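Local coordinates for protein prolyl 4-hydroxylase (Phytophthora capsici LT1534, PDB 6IUQ) that probably hydroxylates proline residues at the 4-position, as an iron(II)-dependent oxygenase with a double-stranded beta-helix core that would use 2-oxoglutarate as co-substrate, at residues Gly273-Glu276 with Glu277-Tyr280; Tyr279-Ser282 with Leu283-Cys286; His305-Asn308 with Val309-Asn312; Phe318-Arg321 with Leu322-Val325. All blocks are in the same frame, centred on the assembly; numbering follows the deposited sequence.

Contact 1: residues Gly273-Glu276 with Glu277-Tyr280; sequences GVYE and EEYY
Y275 and Y279 meet one helical turn apart: CD1 of Y279 lies 3.9 Å from CB of Y275, and O of Y275 lies at the edge of the Y279 ring, in its plane. That carbonyl accepts Y279 N at 2.9 Å, an almost straight bond with an N-H...O angle of 173°. The next bond, Y280 N to E276 O at 2.8 Å, continues the pattern. On another flank E278 folds back, its chain bent at chi2 (81°), until OE1 comes within 3.6 Å of CD2 of Y275; carboxylate and ring planes stand 66° apart.

Here the short helix 271-274 gives way to helix 276-287. Y275 is the first residue to leave helical backbone angles, yet it also holds the N-cap position of the second helix, so its carbonyl begins the new run of bonds. Acidic residues suit this first turn, because their charge should interact favourably with the helix dipole.

Further out, E278 forms a salt bridge with R326 and E277 with R323, both from helix 313-328. Tyrosine suits both sites: its ring packs on the buried side and its hydroxyl bonds to L192 N (Y275) or S271 OG (Y279, its side chain about 11 Å from the bound iron).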
loop_
_atom_site.group_PDB
_atom_site.type_symbol
_atom_site.label_atom_id
_atom_site.label_comp_id
_atom_site.label_asym_id
_atom_site.label_seq_id
_atom_site.Cartn_x
_atom_site.Cartn_y
_atom_site.Cartn_z
ATOM N N GLY A 273 -17.151 -6.178 -7.282
ATOM C CA GLY A 273 -17.963 -7.369 -7.502
ATOM C C GLY A 273 -17.372 -8.617 -6.876
ATOM O O GLY A 273 -18.028 -9.317 -6.119
ATOM N N VAL A 274 -16.109 -8.905 -7.163
ATOM C CA VAL A 274 -15.514 -10.117 -6.616
ATOM C C VAL A 274 -15.430 -10.048 -5.084
ATOM O O VAL A 274 -15.690 -11.028 -4.395
ATOM C CB VAL A 274 -14.125 -10.376 -7.221
ATOM C CG1 VAL A 274 -13.482 -11.584 -6.567
ATOM C CG2 VAL A 274 -14.224 -10.558 -8.731
ATOM N N TYR A 275 -15.116 -8.882 -4.537
ATOM C CA TYR A 275 -14.957 -8.770 -3.089
ATOM C C TYR A 275 -16.069 -7.951 -2.425
ATOM O O TYR A 275 -15.828 -7.267 -1.439
ATOM C CB TYR A 275 -13.592 -8.149 -2.767
ATOM C CG TYR A 275 -12.434 -9.056 -3.112
ATOM C CD1 TYR A 275 -12.013 -9.214 -4.425
ATOM C CD2 TYR A 275 -11.777 -9.765 -2.129
ATOM C CE1 TYR A 275 -10.965 -10.064 -4.747
ATOM C CE2 TYR A 275 -10.726 -10.603 -2.429
ATOM C CZ TYR A 275 -10.324 -10.749 -3.741
ATOM O OH TYR A 275 -9.283 -11.582 -4.037
ATOM N N GLU A 276 -17.281 -8.028 -2.964
ATOM C CA GLU A 276 -18.424 -7.313 -2.410
ATOM C C GLU A 276 -18.552 -7.414 -0.894
ATOM O O GLU A 276 -18.764 -6.412 -0.220
ATOM C CB GLU A 276 -19.716 -7.824 -3.050
ATOM C CG GLU A 276 -20.886 -6.865 -2.893
ATOM C CD GLU A 276 -22.213 -7.482 -3.318
ATOM O OE1 GLU A 276 -22.255 -8.248 -4.313
ATOM O OE2 GLU A 276 -23.218 -7.207 -2.628
ATOM N N GLU A 277 -18.414 -8.615 -0.351
ATOM C CA GLU A 277 -18.592 -8.816 1.081
ATOM C C GLU A 277 -17.569 -7.995 1.860
ATOM O O GLU A 277 -17.916 -7.308 2.832
ATOM C CB GLU A 277 -18.476 -10.298 1.450
ATOM C CG GLU A 277 -19.494 -11.215 0.770
ATOM C CD GLU A 277 -19.231 -11.389 -0.730
ATOM O OE1 GLU A 277 -18.097 -11.113 -1.197
ATOM O OE2 GLU A 277 -20.172 -11.781 -1.452
ATOM N N GLU A 278 -16.309 -8.058 1.424
ATOM C CA GLU A 278 -15.237 -7.299 2.068
ATOM C C GLU A 278 -15.423 -5.778 1.948
ATOM O O GLU A 278 -15.284 -5.051 2.935
ATOM C CB GLU A 278 -13.875 -7.695 1.496
ATOM C CG GLU A 278 -13.366 -9.041 1.973
ATOM C CD GLU A 278 -13.952 -10.232 1.224
ATOM O OE1 GLU A 278 -14.515 -10.066 0.124
ATOM O OE2 GLU A 278 -13.842 -11.361 1.745
ATOM N N TYR A 279 -15.719 -5.293 0.749
ATOM C CA TYR A 279 -16.045 -3.881 0.563
ATOM C C TYR A 279 -17.222 -3.446 1.448
ATOM O O TYR A 279 -17.163 -2.411 2.120
ATOM C CB TYR A 279 -16.393 -3.600 -0.891
ATOM C CG TYR A 279 -15.243 -3.323 -1.841
ATOM C CD1 TYR A 279 -14.501 -4.357 -2.389
ATOM C CD2 TYR A 279 -14.957 -2.029 -2.254
ATOM C CE1 TYR A 279 -13.463 -4.104 -3.308
ATOM C CE2 TYR A 279 -13.934 -1.763 -3.170
ATOM C CZ TYR A 279 -13.191 -2.811 -3.690
ATOM O OH TYR A 279 -12.182 -2.562 -4.590
ATOM N N TYR A 280 -18.290 -4.235 1.449
ATOM C CA TYR A 280 -19.470 -3.900 2.242
ATOM C C TYR A 280 -19.159 -3.896 3.742
ATOM O O TYR A 280 -19.540 -2.961 4.463
ATOM C CB TYR A 280 -20.623 -4.867 1.930
ATOM C CG TYR A 280 -21.935 -4.505 2.609
ATOM C CD1 TYR A 280 -22.801 -3.583 2.041
ATOM C CD2 TYR A 280 -22.305 -5.095 3.822
ATOM C CE1 TYR A 280 -24.007 -3.249 2.651
ATOM C CE2 TYR A 280 -23.508 -4.772 4.440
ATOM C CZ TYR A 280 -24.350 -3.843 3.847
ATOM O OH TYR A 280 -25.527 -3.502 4.457
#

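Contact 2: residues Tyr279-Ser282 with Leu283-Cys286; sequences YYES and LMEC
Torsions bring Y280 and M284, a selenomethionine, together one turn apart. With chi1 at -174°, CG of the tyrosine sits beside its carbonyl carbon, which brings the ring's end nearer the following turn, and M284 bends at chi2 (-46°) and chi3 (97°) to carry its methyl over that ring. CE sits above one face, towards the rim, 3.7 Å from the centroid of the Y280 ring: a CH-pi contact. SE lies obliquely, 4.3 Å from the same centroid, in a Met-aromatic contact. Methionine, for which selenomethionine stands here, suits the place because its flexible chain can bend over a flat ring.

Four successive i to i+4 backbone bonds run from L283 N-Y279 O to C286 N-S282 O; M284 N to Y280 O is 2.9 Å, E285 N to E281 O a longer 3.3 Å. The carbonyl of S282 is gripped twice: by C286 N at 3.2 Å, and by a water at 3.0 Å that also donates to OE1 of E285.

S282 OG bonds to R216 of strand 214-217, and a disulfide from C286 to C152 ties helix 276-287 covalently to the loop that follows strand 139-146. L283 packs on L298 and H302 of helix 296-311, and M284 on L299.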
loop_
_atom_site.group_PDB
_atom_site.type_symbol
_atom_site.label_atom_id
_atom_site.label_comp_id
_atom_site.label_asym_id
_atom_site.label_seq_id
_atom_site.Cartn_x
_atom_site.Cartn_y
_atom_site.Cartn_z
ATOM N N TYR A 279 -15.719 -5.293 0.749
ATOM C CA TYR A 279 -16.045 -3.881 0.563
ATOM C C TYR A 279 -17.222 -3.446 1.448
ATOM O O TYR A 279 -17.163 -2.411 2.120
ATOM C CB TYR A 279 -16.393 -3.600 -0.891
ATOM C CG TYR A 279 -15.243 -3.323 -1.841
ATOM C CD1 TYR A 279 -14.501 -4.357 -2.389
ATOM C CD2 TYR A 279 -14.957 -2.029 -2.254
ATOM C CE1 TYR A 279 -13.463 -4.104 -3.308
ATOM C CE2 TYR A 279 -13.934 -1.763 -3.170
ATOM C CZ TYR A 279 -13.191 -2.811 -3.690
ATOM O OH TYR A 279 -12.182 -2.562 -4.590
ATOM N N TYR A 280 -18.290 -4.235 1.449
ATOM C CA TYR A 280 -19.470 -3.900 2.242
ATOM C C TYR A 280 -19.159 -3.896 3.742
ATOM O O TYR A 280 -19.540 -2.961 4.463
ATOM C CB TYR A 280 -20.623 -4.867 1.930
ATOM C CG TYR A 280 -21.935 -4.505 2.609
ATOM C CD1 TYR A 280 -22.801 -3.583 2.041
ATOM C CD2 TYR A 280 -22.305 -5.095 3.822
ATOM C CE1 TYR A 280 -24.007 -3.249 2.651
ATOM C CE2 TYR A 280 -23.508 -4.772 4.440
ATOM C CZ TYR A 280 -24.350 -3.843 3.847
ATOM O OH TYR A 280 -25.527 -3.502 4.457
ATOM N N GLU A 281 -18.455 -4.907 4.231
ATOM C CA GLU A 281 -18.115 -4.917 5.654
ATOM C C GLU A 281 -17.277 -3.707 6.053
ATOM O O GLU A 281 -17.511 -3.115 7.109
ATOM C CB GLU A 281 -17.388 -6.195 6.043
ATOM C CG GLU A 281 -17.738 -6.659 7.458
ATOM C CD GLU A 281 -19.261 -6.817 7.684
ATOM O OE1 GLU A 281 -19.975 -7.257 6.751
ATOM O OE2 GLU A 281 -19.739 -6.507 8.797
ATOM N N SER A 282 -16.331 -3.309 5.204
ATOM C CA SER A 282 -15.550 -2.110 5.506
ATOM C C SER A 282 -16.476 -0.912 5.595
ATOM O O SER A 282 -16.317 -0.082 6.472
ATOM C CB SER A 282 -14.462 -1.862 4.459
ATOM O OG SER A 282 -13.345 -2.703 4.680
ATOM N N LEU A 283 -17.464 -0.828 4.709
ATOM C CA LEU A 283 -18.372 0.316 4.746
ATOM C C LEU A 283 -19.254 0.294 6.005
ATOM O O LEU A 283 -19.657 1.346 6.483
ATOM C CB LEU A 283 -19.235 0.370 3.480
ATOM C CG LEU A 283 -18.513 0.807 2.200
ATOM C CD1 LEU A 283 -19.172 0.229 0.959
ATOM C CD2 LEU A 283 -18.429 2.312 2.100
HETATM N N MSE A 284 -19.541 -0.895 6.543
HETATM C CA MSE A 284 -20.283 -1.001 7.805
HETATM C C MSE A 284 -19.516 -0.367 8.970
HETATM O O MSE A 284 -20.116 0.309 9.801
HETATM C CB MSE A 284 -20.617 -2.456 8.130
HETATM C CG MSE A 284 -21.637 -3.078 7.183
HETATM SE SE MSE A 284 -23.199 -1.916 6.841
HETATM C CE MSE A 284 -22.725 -1.046 5.141
ATOM N N GLU A 285 -18.199 -0.579 9.024
ATOM C CA GLU A 285 -17.336 0.077 10.011
ATOM C C GLU A 285 -17.356 1.605 9.832
ATOM O O GLU A 285 -17.443 2.346 10.806
ATOM C CB GLU A 285 -15.902 -0.445 9.911
ATOM C CG GLU A 285 -15.710 -1.894 10.358
ATOM C CD GLU A 285 -14.394 -2.501 9.849
ATOM O OE1 GLU A 285 -13.525 -1.734 9.352
ATOM O OE2 GLU A 285 -14.233 -3.741 9.936
ATOM N N CYS A 286 -17.294 2.065 8.585
ATOM C CA CYS A 286 -17.462 3.487 8.271
ATOM C C CYS A 286 -18.786 4.030 8.811
ATOM O O CYS A 286 -18.838 5.160 9.318
ATOM C CB CYS A 286 -17.389 3.728 6.756
ATOM S SG CYS A 286 -15.767 3.399 6.004
HETATM O O HOH W 1 -13.597 0.725 7.391
#

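Contact 3: residues His305-Asn308 with Val309-Asn312; sequences HVEN and VKRN
Regular i to i+4 bonds join H305-N308 to V309-N312, from V309 N to H305 O at 3.0 Å through R311 N to E307 O at 2.9 Å, but the last, N312 N to N308 O, is weak at 3.2 Å as N312 leaves the helix. N312 N also reaches V309 O at 2.9 Å, a tighter turn at the helix end, and N312 stands at the N-cap position of the helix that follows.

Among the side chains, E307 and R311 form an i to i+4 salt bridge. OE2 of E307 accepts NE of R311 at 3.1 Å through its anti lone pair, the one turned away from the other carboxylate oxygen, and sits 21° out of the guanidinium plane. With the planes of carboxylate and guanidinium 88° apart, OE2 meets NE alone, so this is a single bond and not a two-pronged one. E307 reaches it by bending at chi2 (63°), whereas R311 runs extended from CG to NE. Long charged chains suit this outer flank, where they can pair along the helix.

V306 and K310 lie side by side and point the same way, with CG1 of V306 3.6 Å from CE of K310, so the aliphatic part of the lysine is used for packing. CG2 of V309 rests obliquely against the H305 ring, 3.5 Å from CE1; ND1 of H305 is buried without a polar partner.

V309 turns to I319 and K310 to Y316, both on helix 313-328, while the ammonium of K310 makes a weak, long ion pair with E276 of helix 276-287.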
loop_
_atom_site.group_PDB
_atom_site.type_symbol
_atom_site.label_atom_id
_atom_site.label_comp_id
_atom_site.label_asym_id
_atom_site.label_seq_id
_atom_site.Cartn_x
_atom_site.Cartn_y
_atom_site.Cartn_z
ATOM N N HIS A 305 -23.141 0.765 -7.651
ATOM C CA HIS A 305 -22.180 0.032 -8.470
ATOM C C HIS A 305 -22.511 -1.460 -8.513
ATOM O O HIS A 305 -22.501 -2.087 -9.572
ATOM C CB HIS A 305 -20.760 0.247 -7.945
ATOM C CG HIS A 305 -19.704 -0.426 -8.770
ATOM N ND1 HIS A 305 -19.592 -1.799 -8.868
ATOM C CD2 HIS A 305 -18.706 0.085 -9.531
ATOM C CE1 HIS A 305 -18.578 -2.104 -9.656
ATOM N NE2 HIS A 305 -18.024 -0.980 -10.074
ATOM N N VAL A 306 -22.830 -2.021 -7.358
ATOM C CA VAL A 306 -23.157 -3.436 -7.255
ATOM C C VAL A 306 -24.381 -3.785 -8.104
ATOM O O VAL A 306 -24.442 -4.856 -8.725
ATOM C CB VAL A 306 -23.396 -3.830 -5.756
ATOM C CG1 VAL A 306 -24.196 -5.105 -5.631
ATOM C CG2 VAL A 306 -22.082 -3.952 -5.033
ATOM N N GLU A 307 -25.364 -2.888 -8.133
ATOM C CA GLU A 307 -26.578 -3.153 -8.902
ATOM C C GLU A 307 -26.327 -2.975 -10.408
ATOM O O GLU A 307 -26.849 -3.740 -11.202
ATOM C CB GLU A 307 -27.727 -2.253 -8.434
ATOM C CG GLU A 307 -29.015 -2.399 -9.254
ATOM C CD GLU A 307 -29.642 -3.786 -9.174
ATOM O OE1 GLU A 307 -29.397 -4.509 -8.183
ATOM O OE2 GLU A 307 -30.381 -4.163 -10.110
ATOM N N ASN A 308 -25.527 -1.975 -10.785
ATOM C CA ASN A 308 -25.081 -1.799 -12.179
ATOM C C ASN A 308 -24.363 -3.031 -12.718
ATOM O O ASN A 308 -24.583 -3.443 -13.850
ATOM C CB ASN A 308 -24.147 -0.600 -12.305
ATOM C CG ASN A 308 -24.870 0.726 -12.167
ATOM O OD1 ASN A 308 -26.097 0.797 -12.299
ATOM N ND2 ASN A 308 -24.112 1.789 -11.923
ATOM N N VAL A 309 -23.505 -3.626 -11.897
ATOM C CA VAL A 309 -22.872 -4.863 -12.282
ATOM C C VAL A 309 -23.921 -5.937 -12.494
ATOM O O VAL A 309 -23.898 -6.610 -13.521
ATOM C CB VAL A 309 -21.832 -5.331 -11.241
ATOM C CG1 VAL A 309 -21.438 -6.772 -11.494
ATOM C CG2 VAL A 309 -20.608 -4.430 -11.283
ATOM N N LYS A 310 -24.856 -6.089 -11.555
ATOM C CA LYS A 310 -25.863 -7.154 -11.664
ATOM C C LYS A 310 -26.769 -6.987 -12.893
ATOM O O LYS A 310 -27.233 -7.977 -13.462
ATOM C CB LYS A 310 -26.728 -7.231 -10.396
ATOM C CG LYS A 310 -25.932 -7.583 -9.141
ATOM C CD LYS A 310 -26.820 -8.079 -8.001
ATOM C CE LYS A 310 -26.069 -8.061 -6.663
ATOM N NZ LYS A 310 -24.776 -8.836 -6.713
ATOM N N ARG A 311 -27.022 -5.745 -13.296
ATOM C CA ARG A 311 -27.774 -5.479 -14.521
ATOM C C ARG A 311 -26.974 -5.765 -15.801
ATOM O O ARG A 311 -27.553 -5.950 -16.866
ATOM C CB ARG A 311 -28.236 -4.032 -14.552
ATOM C CG ARG A 311 -29.398 -3.734 -13.621
ATOM C CD ARG A 311 -29.460 -2.248 -13.338
ATOM N NE ARG A 311 -30.392 -1.940 -12.261
ATOM C CZ ARG A 311 -31.428 -1.120 -12.387
ATOM N NH1 ARG A 311 -31.661 -0.515 -13.548
ATOM N NH2 ARG A 311 -32.222 -0.895 -11.348
ATOM N N ASN A 312 -25.645 -5.769 -15.695
ATOM C CA ASN A 312 -24.782 -6.115 -16.824
ATOM C C ASN A 312 -24.568 -7.623 -16.856
ATOM O O ASN A 312 -23.554 -8.122 -16.359
ATOM C CB ASN A 312 -23.446 -5.377 -16.720
ATOM C CG ASN A 312 -22.650 -5.425 -18.007
ATOM O OD1 ASN A 312 -22.732 -6.393 -18.761
ATOM N ND2 ASN A 312 -21.854 -4.378 -18.258
#

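Contact 4: residues Phe318-Arg321 with Leu322-Val325; sequences FIQR and LRDV
The shortest backbone bond here, R323 N to I319 O at 2.8 Å, belongs to an unbroken i to i+4 series that runs from L322 N-F318 O to V325 N-R321 O. Upon this frame F318 and L322 make the main apolar contact. CD1 of L322 stands over one face of the F318 ring, 4.1 Å from its centroid and 22° off the ring normal, a CH-pi contact offset towards the rim. The other branch, CD2, sits beyond the rim, 4.2 Å from CE1 of F318. Leucine suits this place because its bulk meets both the ring and L258 and L261 of helix 254-262.

R323 uses its aliphatic chain for packing and its guanidinium for charge pairing. Its CD packs 4.0 Å from CG2 of I319, and the bend at chi3 (53°) turns the guanidinium off the line of the chain. OE1 of Q320 lies at the guanidinium edge, 3.7 Å from NE of R323, with amide and guanidinium planes 67° apart. The far end of R323 is held by a salt bridge from NH2 to E277 OE2 and a weak hydrogen bond from NH1 to G273 O.

F318 rests on F257, and L322 and V325 on L258, all against helix 254-262. Helix 313-328 is thus amphipathic, with an apolar stripe turned to its neighbour helix and polar residues such as R321 and D324 on its exposed flank.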
loop_
_atom_site.group_PDB
_atom_site.type_symbol
_atom_site.label_atom_id
_atom_site.label_comp_id
_atom_site.label_asym_id
_atom_site.label_seq_id
_atom_site.Cartn_x
_atom_site.Cartn_y
_atom_site.Cartn_z
ATOM N N PHE A 318 -19.366 -13.315 -15.382
ATOM C CA PHE A 318 -17.916 -13.366 -15.304
ATOM C C PHE A 318 -17.468 -13.178 -13.859
ATOM O O PHE A 318 -16.671 -13.965 -13.365
ATOM C CB PHE A 318 -17.301 -12.306 -16.222
ATOM C CG PHE A 318 -15.794 -12.301 -16.228
ATOM C CD1 PHE A 318 -15.085 -13.470 -16.483
ATOM C CD2 PHE A 318 -15.088 -11.127 -15.995
ATOM C CE1 PHE A 318 -13.699 -13.469 -16.480
ATOM C CE2 PHE A 318 -13.702 -11.117 -16.001
ATOM C CZ PHE A 318 -13.009 -12.289 -16.240
ATOM N N ILE A 319 -18.002 -12.156 -13.183
ATOM C CA ILE A 319 -17.696 -11.887 -11.775
ATOM C C ILE A 319 -17.975 -13.106 -10.896
ATOM O O ILE A 319 -17.176 -13.445 -10.019
ATOM C CB ILE A 319 -18.528 -10.695 -11.211
ATOM C CG1 ILE A 319 -18.253 -9.371 -11.952
ATOM C CG2 ILE A 319 -18.271 -10.517 -9.744
ATOM C CD1 ILE A 319 -16.962 -8.766 -11.674
ATOM N N GLN A 320 -19.118 -13.750 -11.124
ATOM C CA GLN A 320 -19.524 -14.922 -10.338
ATOM C C GLN A 320 -18.578 -16.112 -10.534
ATOM O O GLN A 320 -18.316 -16.854 -9.594
ATOM C CB GLN A 320 -20.963 -15.357 -10.687
ATOM C CG GLN A 320 -22.072 -14.469 -10.110
ATOM C CD GLN A 320 -22.465 -14.833 -8.677
ATOM O OE1 GLN A 320 -21.620 -15.190 -7.855
ATOM N NE2 GLN A 320 -23.763 -14.745 -8.377
ATOM N N ARG A 321 -18.085 -16.306 -11.754
ATOM C CA ARG A 321 -17.071 -17.333 -12.007
ATOM C C ARG A 321 -15.780 -17.017 -11.271
ATOM O O ARG A 321 -15.133 -17.911 -10.735
ATOM C CB ARG A 321 -16.792 -17.481 -13.505
ATOM C CG ARG A 321 -17.952 -18.100 -14.252
ATOM C CD ARG A 321 -17.481 -18.860 -15.458
ATOM N NE ARG A 321 -18.606 -19.476 -16.150
ATOM C CZ ARG A 321 -19.002 -20.730 -15.966
ATOM N NH1 ARG A 321 -18.363 -21.517 -15.108
ATOM N NH2 ARG A 321 -20.041 -21.191 -16.643
ATOM N N LEU A 322 -15.407 -15.743 -11.227
ATOM C CA LEU A 322 -14.225 -15.361 -10.460
ATOM C C LEU A 322 -14.461 -15.594 -8.989
ATOM O O LEU A 322 -13.561 -16.037 -8.281
ATOM C CB LEU A 322 -13.845 -13.902 -10.716
ATOM C CG LEU A 322 -13.517 -13.601 -12.182
ATOM C CD1 LEU A 322 -13.173 -12.143 -12.353
ATOM C CD2 LEU A 322 -12.379 -14.483 -12.665
ATOM N N ARG A 323 -15.667 -15.307 -8.515
ATOM C CA ARG A 323 -15.970 -15.524 -7.104
ATOM C C ARG A 323 -15.904 -17.014 -6.777
ATOM O O ARG A 323 -15.456 -17.399 -5.704
ATOM C CB ARG A 323 -17.335 -14.942 -6.749
ATOM C CG ARG A 323 -17.323 -13.426 -6.725
ATOM C CD ARG A 323 -18.713 -12.866 -6.586
ATOM N NE ARG A 323 -19.367 -13.474 -5.443
ATOM C CZ ARG A 323 -19.293 -13.022 -4.196
ATOM N NH1 ARG A 323 -18.597 -11.924 -3.908
ATOM N NH2 ARG A 323 -19.930 -13.671 -3.232
ATOM N N ASP A 324 -16.317 -17.852 -7.723
ATOM C CA ASP A 324 -16.200 -19.303 -7.572
ATOM C C ASP A 324 -14.737 -19.790 -7.480
ATOM O O ASP A 324 -14.418 -20.686 -6.702
ATOM C CB ASP A 324 -16.906 -19.998 -8.730
ATOM C CG ASP A 324 -18.415 -20.059 -8.541
ATOM O OD1 ASP A 324 -18.855 -20.224 -7.382
ATOM O OD2 ASP A 324 -19.156 -19.934 -9.551
ATOM N N VAL A 325 -13.857 -19.205 -8.283
ATOM C CA VAL A 325 -12.433 -19.511 -8.213
ATOM C C VAL A 325 -11.872 -19.148 -6.840
ATOM O O VAL A 325 -11.097 -19.895 -6.240
ATOM C CB VAL A 325 -11.643 -18.748 -9.283
ATOM C CG1 VAL A 325 -10.158 -18.939 -9.063
ATOM C CG2 VAL A 325 -12.056 -19.205 -10.684
#

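How the contacts relate
All four contacts are one-turn contacts in the C-terminal helices, but their settings differ. Contacts 1 and 2 share Y279 and Y280 on helix 276-287, the pair nearer the iron-bearing core; each mixes buried with exposed residues. Contact 4 is likewise partly buried, whereas contact 3 lies at the surface. The chemistry follows: contact 3 pairs opposite charges within its own helix, while contact 1 pairs its acids with other helices, E277 with R323 of contact 4 and, weakly, E276 with K310 of contact 3. Contacts 2 and 4 each set a carbon over an aromatic face, selenomethionine in one and leucine in the other. V309 and I319 join contacts 3 and 4 by apolar packing.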